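Endo-pectate lyase (Erwinia chrysanthemi, PDB 3B4N) cleaves polygalacturonate by calcium-dependent elimination, probably in an endo mode, and probably also acts on highly methylated pectins. Local coordinates at residues E48-T54 with N83-D89; D31-W37 with T70-A76. One frame throughout, in Å; residues are numbered along the deposited sequence.

Overall arrangement
From the N terminus, strand 22-29 turns into strand 32-39, which holds the first segment of interaction 2. Strand 44-52 follows and holds the first segment of interaction 1. Strand 72-75 then returns to strand 32-39 and closes interaction 2. Strand 85-92 next pairs with strand 44-52 and closes interaction 1. The two loops therefore cross. Interaction 2 joins two strands of a three-stranded antiparallel sheet. Interaction 1 joins the central strands of a four-stranded one. The sheets pack face to face, with Val49 against Leu35 and Val88 against Trp37. This small sandwich precedes the parallel beta-helix that carries the calcium and zinc sites.

Interaction 1: residues E48-T54 with N83-D89; sequences EVYRGTT and NYWYWVD
Arg51 lays its aliphatic chain along two tyrosines of the partner strand. Its CG stands over one face of the Tyr86 ring, 4.0 Å from the centroid, in a CH-pi contact. Its CD lies 3.5 Å from CD2 of Tyr84. CG is anti to the backbone N (chi1 -172°), and a bend at chi3 (75°) turns one guanidinium face toward Tyr84 CE2. The planes of these two groups are 58° apart, so they do not stack.

On the sheet face of Tyr50 and Trp87, the Trp85 indole has one face against the backbone of Thr54, whose C is 3.4 Å from Trp85 CE3. Nearer the other end, Tyr50 CE2 touches Asp89 CB at 3.8 Å. The Tyr50 hydroxyl donates to Glu48 OE1 (2.7 Å) from above the carboxylate plane. OE1 also lies 3.8 Å from Asp89 OD1, a like-charge approach. Salt bridges from Arg46 and Arg62 to Glu48 OE2 would probably ease it.

Six backbone hydrogen bonds set this register, in the pairs Glu48-Asp89, Tyr50-Trp87 and Gly52-Trp85. Further out, Asp75 OD1 forms a salt bridge with Arg51 NH1 and a probable hydrogen bond with Tyr86 OH, which also bonds Asn33 OD1. Together they hold the ends of both side chains. The strands are the central antiparallel pair of the four-stranded sheet in a fibronectin type III-like sandwich.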
ATOM      1  N   GLU A  48      -2.999 -18.749   8.609  1.00  9.43           N
ATOM      2  CA  GLU A  48      -1.799 -19.299   9.212  1.00 10.54           C
ATOM      3  C   GLU A  48      -0.619 -19.234   8.273  1.00  9.49           C
ATOM      4  O   GLU A  48      -0.736 -19.539   7.088  1.00 10.44           O
ATOM      5  CB  GLU A  48      -2.054 -20.748   9.618  1.00 10.23           C
ATOM      6  CG  GLU A  48      -3.282 -20.921  10.502  1.00 12.33           C
ATOM      7  CD  GLU A  48      -3.486 -22.354  10.931  1.00 15.17           C
ATOM      8  OE1 GLU A  48      -3.280 -23.261  10.097  1.00 18.44           O
ATOM      9  OE2 GLU A  48      -3.868 -22.569  12.098  1.00 17.84           O
ATOM     10  N   VAL A  49       0.526 -18.831   8.803  1.00  9.47           N
ATOM     11  CA  VAL A  49       1.729 -18.745   7.990  1.00  9.14           C
ATOM     12  C   VAL A  49       2.596 -19.953   8.300  1.00  9.35           C
ATOM     13  O   VAL A  49       2.837 -20.266   9.461  1.00  9.74           O
ATOM     14  CB  VAL A  49       2.541 -17.467   8.297  1.00 10.08           C
ATOM     15  CG1 VAL A  49       3.722 -17.355   7.338  1.00  9.21           C
ATOM     16  CG2 VAL A  49       1.644 -16.242   8.188  1.00 11.56           C
ATOM     17  N   TYR A  50       3.046 -20.630   7.248  1.00  8.72           N
ATOM     18  CA  TYR A  50       3.906 -21.803   7.376  1.00  8.96           C
ATOM     19  C   TYR A  50       5.252 -21.515   6.725  1.00  9.97           C
ATOM     20  O   TYR A  50       5.344 -20.778   5.743  1.00 10.22           O
ATOM     21  CB  TYR A  50       3.251 -23.012   6.707  1.00  9.07           C
ATOM     22  CG  TYR A  50       2.076 -23.536   7.484  1.00 10.06           C
ATOM     23  CD1 TYR A  50       2.242 -24.552   8.428  1.00  9.90           C
ATOM     24  CD2 TYR A  50       0.809 -22.977   7.326  1.00 10.66           C
ATOM     25  CE1 TYR A  50       1.181 -24.996   9.200  1.00  9.85           C
ATOM     26  CE2 TYR A  50      -0.268 -23.415   8.096  1.00 10.56           C
ATOM     27  CZ  TYR A  50      -0.071 -24.422   9.032  1.00 10.52           C
ATOM     28  OH  TYR A  50      -1.120 -24.841   9.820  1.00 13.33           O
ATOM     29  N   ARG A  51       6.300 -22.116   7.274  1.00  8.79           N
ATOM     30  CA  ARG A  51       7.646 -21.911   6.760  1.00  9.02           C
ATOM     31  C   ARG A  51       8.457 -23.195   6.865  1.00  9.14           C
ATOM     32  O   ARG A  51       8.213 -24.018   7.744  1.00 10.43           O
ATOM     33  CB  ARG A  51       8.344 -20.816   7.570  1.00 10.78           C
ATOM     34  CG  ARG A  51       9.690 -20.366   7.009  1.00 10.40           C
ATOM     35  CD  ARG A  51      10.366 -19.381   7.955  1.00 12.41           C
ATOM     36  NE  ARG A  51      10.914 -20.068   9.121  1.00 13.09           N
ATOM     37  CZ  ARG A  51      11.288 -19.469  10.243  1.00 17.45           C
ATOM     38  NH1 ARG A  51      11.178 -18.151  10.367  1.00 17.97           N
ATOM     39  NH2 ARG A  51      11.756 -20.191  11.253  1.00 19.32           N
ATOM     40  N   GLY A  52       9.415 -23.346   5.957  1.00 10.11           N
ATOM     41  CA  GLY A  52      10.296 -24.499   5.979  1.00 10.43           C
ATOM     42  C   GLY A  52      11.637 -24.105   5.395  1.00 11.18           C
ATOM     43  O   GLY A  52      11.745 -23.067   4.747  1.00 11.66           O
ATOM     44  N   THR A  53      12.669 -24.911   5.639  1.00 12.31           N
ATOM     45  CA  THR A  53      13.984 -24.617   5.080  1.00 13.54           C
ATOM     46  C   THR A  53      14.204 -25.402   3.791  1.00 14.29           C
ATOM     47  O   THR A  53      15.279 -25.331   3.189  1.00 15.07           O
ATOM     48  CB  THR A  53      15.127 -24.921   6.074  1.00 13.92           C
ATOM     49  OG1 THR A  53      14.985 -26.254   6.573  1.00 17.20           O
ATOM     50  CG2 THR A  53      15.111 -23.929   7.228  1.00 16.18           C
ATOM     51  N   THR A  54      13.180 -26.150   3.378  1.00 14.61           N
ATOM     52  CA  THR A  54      13.219 -26.895   2.123  1.00 14.51           C
ATOM     53  C   THR A  54      11.884 -26.668   1.419  1.00 13.60           C
ATOM     54  O   THR A  54      10.932 -26.160   2.016  1.00 13.55           O
ATOM     55  CB  THR A  54      13.442 -28.422   2.310  1.00 15.28           C
ATOM     56  OG1 THR A  54      12.229 -29.052   2.730  1.00 16.95           O
ATOM     57  CG2 THR A  54      14.541 -28.677   3.334  1.00 15.45           C
ATOM     58  N   ASN A  83      17.892 -20.935   3.304  1.00 17.00           N
ATOM     59  CA  ASN A  83      16.866 -20.468   2.385  1.00 15.13           C
ATOM     60  C   ASN A  83      15.550 -20.896   3.011  1.00 14.31           C
ATOM     61  O   ASN A  83      15.491 -21.908   3.715  1.00 14.39           O
ATOM     62  CB  ASN A  83      17.030 -21.113   1.010  1.00 17.86           C
ATOM     63  CG  ASN A  83      18.062 -20.403   0.159  1.00 22.17           C
ATOM     64  OD1 ASN A  83      18.952 -21.031  -0.405  1.00 25.06           O
ATOM     65  ND2 ASN A  83      17.938 -19.084   0.058  1.00 24.22           N
ATOM     66  N   TYR A  84      14.498 -20.121   2.772  1.00 12.75           N
ATOM     67  CA  TYR A  84      13.195 -20.446   3.335  1.00 13.28           C
ATOM     68  C   TYR A  84      12.089 -20.477   2.301  1.00 12.55           C
ATOM     69  O   TYR A  84      12.144 -19.790   1.282  1.00 12.95           O
ATOM     70  CB  TYR A  84      12.814 -19.436   4.422  1.00 13.49           C
ATOM     71  CG  TYR A  84      13.763 -19.430   5.591  1.00 14.52           C
ATOM     72  CD1 TYR A  84      14.922 -18.662   5.563  1.00 16.01           C
ATOM     73  CD2 TYR A  84      13.515 -20.214   6.715  1.00 15.41           C
ATOM     74  CE1 TYR A  84      15.813 -18.675   6.630  1.00 18.24           C
ATOM     75  CE2 TYR A  84      14.405 -20.237   7.789  1.00 15.94           C
ATOM     76  CZ  TYR A  84      15.547 -19.462   7.734  1.00 18.92           C
ATOM     77  OH  TYR A  84      16.424 -19.470   8.792  1.00 19.46           O
ATOM     78  N   TRP A  85      11.091 -21.305   2.582  1.00 10.80           N
ATOM     79  CA  TRP A  85       9.898 -21.425   1.756  1.00 11.25           C
ATOM     80  C   TRP A  85       8.745 -21.078   2.687  1.00 10.44           C
ATOM     81  O   TRP A  85       8.738 -21.463   3.871  1.00  9.61           O
ATOM     82  CB  TRP A  85       9.711 -22.852   1.232  1.00 10.18           C
ATOM     83  CG  TRP A  85      10.507 -23.158   0.009  1.00 11.66           C
ATOM     84  CD1 TRP A  85      10.049 -23.220  -1.275  1.00 13.66           C
ATOM     85  CD2 TRP A  85      11.913 -23.400  -0.051  1.00 12.84           C
ATOM     86  NE1 TRP A  85      11.087 -23.483  -2.135  1.00 13.69           N
ATOM     87  CE2 TRP A  85      12.245 -23.598  -1.410  1.00 13.58           C
ATOM     88  CE3 TRP A  85      12.926 -23.469   0.913  1.00 13.66           C
ATOM     89  CZ2 TRP A  85      13.551 -23.859  -1.833  1.00 15.43           C
ATOM     90  CZ3 TRP A  85      14.230 -23.729   0.494  1.00 14.46           C
ATOM     91  CH2 TRP A  85      14.526 -23.921  -0.872  1.00 15.42           C
ATOM     92  N   TYR A  86       7.785 -20.333   2.150  1.00  9.01           N
ATOM     93  CA  TYR A  86       6.608 -19.921   2.898  1.00  9.05           C
ATOM     94  C   TYR A  86       5.322 -20.269   2.167  1.00  8.50           C
ATOM     95  O   TYR A  86       5.282 -20.324   0.945  1.00  8.90           O
ATOM     96  CB  TYR A  86       6.604 -18.406   3.097  1.00  9.14           C
ATOM     97  CG  TYR A  86       7.712 -17.856   3.953  1.00  8.50           C
ATOM     98  CD1 TYR A  86       7.550 -17.704   5.329  1.00  8.37           C
ATOM     99  CD2 TYR A  86       8.906 -17.435   3.376  1.00 11.12           C
ATOM    100  CE1 TYR A  86       8.561 -17.128   6.112  1.00 10.01           C
ATOM    101  CE2 TYR A  86       9.912 -16.867   4.138  1.00 10.76           C
ATOM    102  CZ  TYR A  86       9.735 -16.714   5.500  1.00  9.47           C
ATOM    103  OH  TYR A  86      10.733 -16.150   6.253  1.00 12.00           O
ATOM    104  N   TRP A  87       4.276 -20.499   2.953  1.00  8.47           N
ATOM    105  CA  TRP A  87       2.929 -20.766   2.448  1.00  9.13           C
ATOM    106  C   TRP A  87       1.990 -20.066   3.419  1.00  9.06           C
ATOM    107  O   TRP A  87       2.292 -19.932   4.603  1.00  9.02           O
ATOM    108  CB  TRP A  87       2.552 -22.249   2.507  1.00  9.35           C
ATOM    109  CG  TRP A  87       3.274 -23.154   1.584  1.00 10.26           C
ATOM    110  CD1 TRP A  87       2.835 -23.625   0.378  1.00  9.68           C
ATOM    111  CD2 TRP A  87       4.551 -23.749   1.808  1.00 10.94           C
ATOM    112  NE1 TRP A  87       3.759 -24.486  -0.157  1.00 12.27           N
ATOM    113  CE2 TRP A  87       4.824 -24.582   0.701  1.00 10.89           C
ATOM    114  CE3 TRP A  87       5.497 -23.659   2.841  1.00 11.42           C
ATOM    115  CZ2 TRP A  87       6.003 -25.326   0.597  1.00 11.77           C
ATOM    116  CZ3 TRP A  87       6.673 -24.401   2.739  1.00 10.34           C
ATOM    117  CH2 TRP A  87       6.912 -25.223   1.622  1.00 11.59           C
ATOM    118  N   VAL A  88       0.848 -19.618   2.920  1.00  8.20           N
ATOM    119  CA  VAL A  88      -0.163 -19.015   3.774  1.00  9.48           C
ATOM    120  C   VAL A  88      -1.434 -19.838   3.582  1.00  8.98           C
ATOM    121  O   VAL A  88      -1.865 -20.104   2.456  1.00  9.77           O
ATOM    122  CB  VAL A  88      -0.428 -17.535   3.426  1.00  9.83           C
ATOM    123  CG1 VAL A  88      -1.704 -17.056   4.121  1.00 11.66           C
ATOM    124  CG2 VAL A  88       0.751 -16.686   3.880  1.00 11.61           C
ATOM    125  N   ASP A  89      -1.994 -20.274   4.700  1.00  9.19           N
ATOM    126  CA  ASP A  89      -3.207 -21.072   4.728  1.00 11.39           C
ATOM    127  C   ASP A  89      -4.350 -20.181   5.209  1.00 10.51           C
ATOM    128  O   ASP A  89      -4.369 -19.750   6.358  1.00 11.48           O
ATOM    129  CB  ASP A  89      -3.012 -22.241   5.700  1.00 12.63           C
ATOM    130  CG  ASP A  89      -4.178 -23.214   5.719  1.00 16.85           C
ATOM    131  OD1 ASP A  89      -4.092 -24.195   6.496  1.00 18.80           O
ATOM    132  OD2 ASP A  89      -5.163 -23.016   4.977  1.00 17.27           O
TER
HETATM  133  O   HOH W   1      17.858 -23.916   3.378  1.00 19.84           O

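Interaction 2: residues D31-W37 with T70-A76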
ATOM      1  N   ASP A  31      16.722  -7.801   6.328  1.00 21.60           N
ATOM      2  CA  ASP A  31      16.710  -9.075   7.057  1.00 19.05           C
ATOM      3  C   ASP A  31      15.338  -9.515   7.538  1.00 18.06           C
ATOM      4  O   ASP A  31      15.209 -10.316   8.470  1.00 19.07           O
ATOM      5  CB  ASP A  31      17.667  -9.021   8.237  1.00 19.50           C
ATOM      6  CG  ASP A  31      19.100  -9.097   7.800  1.00 20.92           C
ATOM      7  OD1 ASP A  31      19.968  -8.853   8.638  1.00 16.11           O
ATOM      8  OD2 ASP A  31      19.349  -9.411   6.617  1.00 22.55           O
ATOM      9  N   VAL A  32      14.318  -8.976   6.898  1.00 17.66           N
ATOM     10  CA  VAL A  32      12.948  -9.311   7.224  1.00 15.42           C
ATOM     11  C   VAL A  32      12.318  -9.785   5.927  1.00 15.46           C
ATOM     12  O   VAL A  32      12.526  -9.182   4.870  1.00 17.16           O
ATOM     13  CB  VAL A  32      12.183  -8.073   7.747  1.00 15.84           C
ATOM     14  CG1 VAL A  32      10.727  -8.420   8.005  1.00 17.11           C
ATOM     15  CG2 VAL A  32      12.828  -7.577   9.040  1.00 17.06           C
ATOM     16  N   ASN A  33      11.591 -10.894   5.990  1.00 12.10           N
ATOM     17  CA  ASN A  33      10.905 -11.398   4.810  1.00 11.86           C
ATOM     18  C   ASN A  33       9.462 -10.960   4.934  1.00 10.94           C
ATOM     19  O   ASN A  33       8.783 -11.309   5.899  1.00 12.15           O
ATOM     20  CB  ASN A  33      10.966 -12.922   4.746  1.00 10.88           C
ATOM     21  CG  ASN A  33      12.352 -13.433   4.428  1.00 12.65           C
ATOM     22  OD1 ASN A  33      12.743 -14.522   4.862  1.00 15.26           O
ATOM     23  ND2 ASN A  33      13.096 -12.666   3.644  1.00 11.87           N
ATOM     24  N   TYR A  34       9.003 -10.167   3.977  1.00  9.76           N
ATOM     25  CA  TYR A  34       7.625  -9.702   3.986  1.00 10.30           C
ATOM     26  C   TYR A  34       6.784 -10.558   3.064  1.00  9.71           C
ATOM     27  O   TYR A  34       7.183 -10.858   1.934  1.00 10.60           O
ATOM     28  CB  TYR A  34       7.537  -8.244   3.529  1.00 11.06           C
ATOM     29  CG  TYR A  34       8.039  -7.251   4.546  1.00 11.16           C
ATOM     30  CD1 TYR A  34       7.204  -6.758   5.541  1.00 13.10           C
ATOM     31  CD2 TYR A  34       9.365  -6.830   4.526  1.00 13.41           C
ATOM     32  CE1 TYR A  34       7.684  -5.860   6.505  1.00 14.20           C
ATOM     33  CE2 TYR A  34       9.851  -5.942   5.474  1.00 13.90           C
ATOM     34  CZ  TYR A  34       9.011  -5.463   6.457  1.00 15.28           C
ATOM     35  OH  TYR A  34       9.513  -4.589   7.393  1.00 17.06           O
ATOM     36  N   LEU A  35       5.628 -10.972   3.564  1.00  8.71           N
ATOM     37  CA  LEU A  35       4.699 -11.763   2.778  1.00  8.06           C
ATOM     38  C   LEU A  35       3.464 -10.929   2.501  1.00  7.83           C
ATOM     39  O   LEU A  35       2.988 -10.197   3.367  1.00  9.08           O
ATOM     40  CB  LEU A  35       4.263 -13.013   3.535  1.00  9.41           C
ATOM     41  CG  LEU A  35       5.352 -13.999   3.935  1.00  9.25           C
ATOM     42  CD1 LEU A  35       4.712 -15.187   4.661  1.00 11.51           C
ATOM     43  CD2 LEU A  35       6.098 -14.467   2.694  1.00 11.59           C
ATOM     44  N   GLY A  36       2.955 -11.056   1.285  1.00  7.51           N
ATOM     45  CA  GLY A  36       1.739 -10.366   0.904  1.00  8.32           C
ATOM     46  C   GLY A  36       0.912 -11.362   0.117  1.00  7.27           C
ATOM     47  O   GLY A  36       1.426 -12.038  -0.782  1.00  8.13           O
ATOM     48  N   TRP A  37      -0.369 -11.490   0.447  1.00  8.23           N
ATOM     49  CA  TRP A  37      -1.200 -12.420  -0.297  1.00  8.30           C
ATOM     50  C   TRP A  37      -2.568 -11.842  -0.564  1.00  8.55           C
ATOM     51  O   TRP A  37      -2.972 -10.851   0.044  1.00  9.93           O
ATOM     52  CB  TRP A  37      -1.352 -13.748   0.466  1.00  8.73           C
ATOM     53  CG  TRP A  37      -2.003 -13.629   1.827  1.00  7.61           C
ATOM     54  CD1 TRP A  37      -3.329 -13.795   2.128  1.00  7.76           C
ATOM     55  CD2 TRP A  37      -1.354 -13.293   3.057  1.00  8.07           C
ATOM     56  NE1 TRP A  37      -3.541 -13.580   3.470  1.00  8.36           N
ATOM     57  CE2 TRP A  37      -2.346 -13.269   4.065  1.00  8.56           C
ATOM     58  CE3 TRP A  37      -0.026 -13.006   3.404  1.00  7.60           C
ATOM     59  CZ2 TRP A  37      -2.051 -12.969   5.402  1.00  7.63           C
ATOM     60  CZ3 TRP A  37       0.269 -12.706   4.730  1.00  8.53           C
ATOM     61  CH2 TRP A  37      -0.741 -12.689   5.713  1.00  9.19           C
ATOM     62  N   THR A  70      -5.931  -9.142   7.988  1.00  9.57           N
ATOM     63  CA  THR A  70      -4.644  -8.792   7.427  1.00  8.96           C
ATOM     64  C   THR A  70      -4.351  -9.537   6.127  1.00  8.61           C
ATOM     65  O   THR A  70      -4.878 -10.622   5.877  1.00  8.77           O
ATOM     66  CB  THR A  70      -3.508  -9.062   8.446  1.00  8.10           C
ATOM     67  OG1 THR A  70      -2.296  -8.491   7.946  1.00  9.36           O
ATOM     68  CG2 THR A  70      -3.295 -10.570   8.664  1.00 10.36           C
ATOM     69  N   ARG A  71      -3.517  -8.934   5.285  1.00  8.25           N
ATOM     70  CA  ARG A  71      -3.119  -9.572   4.037  1.00  9.26           C
ATOM     71  C   ARG A  71      -1.604  -9.506   3.904  1.00  8.80           C
ATOM     72  O   ARG A  71      -1.050  -9.747   2.831  1.00  8.55           O
ATOM     73  CB  ARG A  71      -3.801  -8.895   2.842  1.00  7.74           C
ATOM     74  CG  ARG A  71      -5.317  -9.136   2.797  1.00  7.93           C
ATOM     75  CD  ARG A  71      -5.660 -10.603   2.551  1.00  8.07           C
ATOM     76  NE  ARG A  71      -7.104 -10.800   2.394  1.00  9.57           N
ATOM     77  CZ  ARG A  71      -7.955 -11.051   3.390  1.00  8.97           C
ATOM     78  NH1 ARG A  71      -7.536 -11.147   4.647  1.00 11.22           N
ATOM     79  NH2 ARG A  71      -9.244 -11.202   3.126  1.00 11.88           N
ATOM     80  N   THR A  72      -0.939  -9.172   5.010  1.00  7.60           N
ATOM     81  CA  THR A  72       0.520  -9.094   5.023  1.00  8.57           C
ATOM     82  C   THR A  72       1.072  -9.684   6.319  1.00  9.55           C
ATOM     83  O   THR A  72       0.362  -9.823   7.319  1.00 10.29           O
ATOM     84  CB  THR A  72       1.033  -7.634   4.918  1.00  8.08           C
ATOM     85  OG1 THR A  72       0.623  -6.905   6.081  1.00 10.45           O
ATOM     86  CG2 THR A  72       0.507  -6.946   3.644  1.00  9.69           C
ATOM     87  N   PHE A  73       2.353 -10.021   6.291  1.00  9.85           N
ATOM     88  CA  PHE A  73       3.035 -10.589   7.448  1.00  9.82           C
ATOM     89  C   PHE A  73       4.527 -10.344   7.300  1.00  9.49           C
ATOM     90  O   PHE A  73       5.043 -10.276   6.189  1.00 10.84           O
ATOM     91  CB  PHE A  73       2.795 -12.101   7.521  1.00 10.06           C
ATOM     92  CG  PHE A  73       3.498 -12.770   8.666  1.00 10.72           C
ATOM     93  CD1 PHE A  73       3.051 -12.578   9.966  1.00 12.28           C
ATOM     94  CD2 PHE A  73       4.607 -13.582   8.446  1.00 11.56           C
ATOM     95  CE1 PHE A  73       3.691 -13.180  11.041  1.00 11.14           C
ATOM     96  CE2 PHE A  73       5.263 -14.194   9.522  1.00 12.94           C
ATOM     97  CZ  PHE A  73       4.803 -13.992  10.815  1.00 11.89           C
ATOM     98  N   LYS A  74       5.214 -10.182   8.420  1.00 10.26           N
ATOM     99  CA  LYS A  74       6.655 -10.008   8.365  1.00 10.74           C
ATOM    100  C   LYS A  74       7.338 -11.037   9.255  1.00 11.83           C
ATOM    101  O   LYS A  74       6.928 -11.268  10.390  1.00 12.48           O
ATOM    102  CB  LYS A  74       7.060  -8.588   8.769  1.00 15.25           C
ATOM    103  CG  LYS A  74       6.840  -8.229  10.209  1.00 18.20           C
ATOM    104  CD  LYS A  74       7.336  -6.804  10.458  1.00 21.17           C
ATOM    105  CE  LYS A  74       7.212  -6.415  11.920  1.00 24.05           C
ATOM    106  NZ  LYS A  74       5.807  -6.492  12.403  1.00 27.05           N
ATOM    107  N   ASP A  75       8.359 -11.681   8.700  1.00 11.90           N
ATOM    108  CA  ASP A  75       9.137 -12.680   9.420  1.00 11.18           C
ATOM    109  C   ASP A  75      10.571 -12.180   9.551  1.00 11.63           C
ATOM    110  O   ASP A  75      11.297 -12.101   8.563  1.00 11.95           O
ATOM    111  CB  ASP A  75       9.134 -14.015   8.669  1.00 12.69           C
ATOM    112  CG  ASP A  75       9.934 -15.087   9.390  1.00 14.62           C
ATOM    113  OD1 ASP A  75      10.272 -16.108   8.764  1.00 13.64           O
ATOM    114  OD2 ASP A  75      10.217 -14.908  10.589  1.00 12.36           O
ATOM    115  N   ALA A  76      10.967 -11.838  10.775  1.00 12.91           N
ATOM    116  CA  ALA A  76      12.316 -11.349  11.044  1.00 15.47           C
ATOM    117  C   ALA A  76      13.134 -12.377  11.809  1.00 16.77           C
ATOM    118  O   ALA A  76      14.222 -12.070  12.296  1.00 19.29           O
ATOM    119  CB  ALA A  76      12.249 -10.058  11.850  1.00 16.39           C
TER
HETATM  120  O   HOH W   2      13.968 -12.752   8.611  1.00 25.69           O
HETATM  121  O   HOH W   3      16.067 -10.082  11.641  1.00 30.41           O
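Arg71 runs across one face of the Trp37 indole, with Thr70 O 3.7 Å from Trp37 CZ2. The Thr70 hydroxyl donates to Thr72 O in the carbonyl plane, on a lone pair, and so ties the chain just before the strand.

Arg71 O accepts a hydrogen bond from Trp37 N (3.0 Å) and also lies over one face of the same indole. Trp37 CG sits between its own backbone N and carbonyl carbon (chi1 61°), which folds the ring back across the facing chain. Arg71 CA makes a CH-pi contact with the five-membered ring, 4.1 Å from its centroid. The guanidinium turns back, and NH1 donates to Thr70 O and Ala68 O.

Thr72 faces Gly36 in a non-hydrogen-bonded pair. Its hydroxyl bonds to Asn240 O of the beta-helix, so this face of the sheet meets the catalytic domain.

Phe73 points to the opposite face. Its CB meets the Trp37 indole in plane at the edge, 3.8 Å from CZ3, and its CD2 is 4.1 Å from Leu35 CD1. Val49, Ile63 and Leu66 pack around it in the core between the two sheets of the fibronectin type III-like sandwich. Its backbone N and O both bond to Leu35.

Lys74 CB lies 3.6 Å from Tyr34 CE1. The two side chains run side by side, and Val32 CG1 lies over one face of the Tyr34 ring, toward its rim. The Tyr34 hydroxyl reaches Asn274 of the beta-helix.

Asp75 pairs with Asn33 through two backbone bonds. A water donates to Asp75 O and Asp31 O. Ala76 CB ends the contact against Val32 CG2, at 3.8 Å.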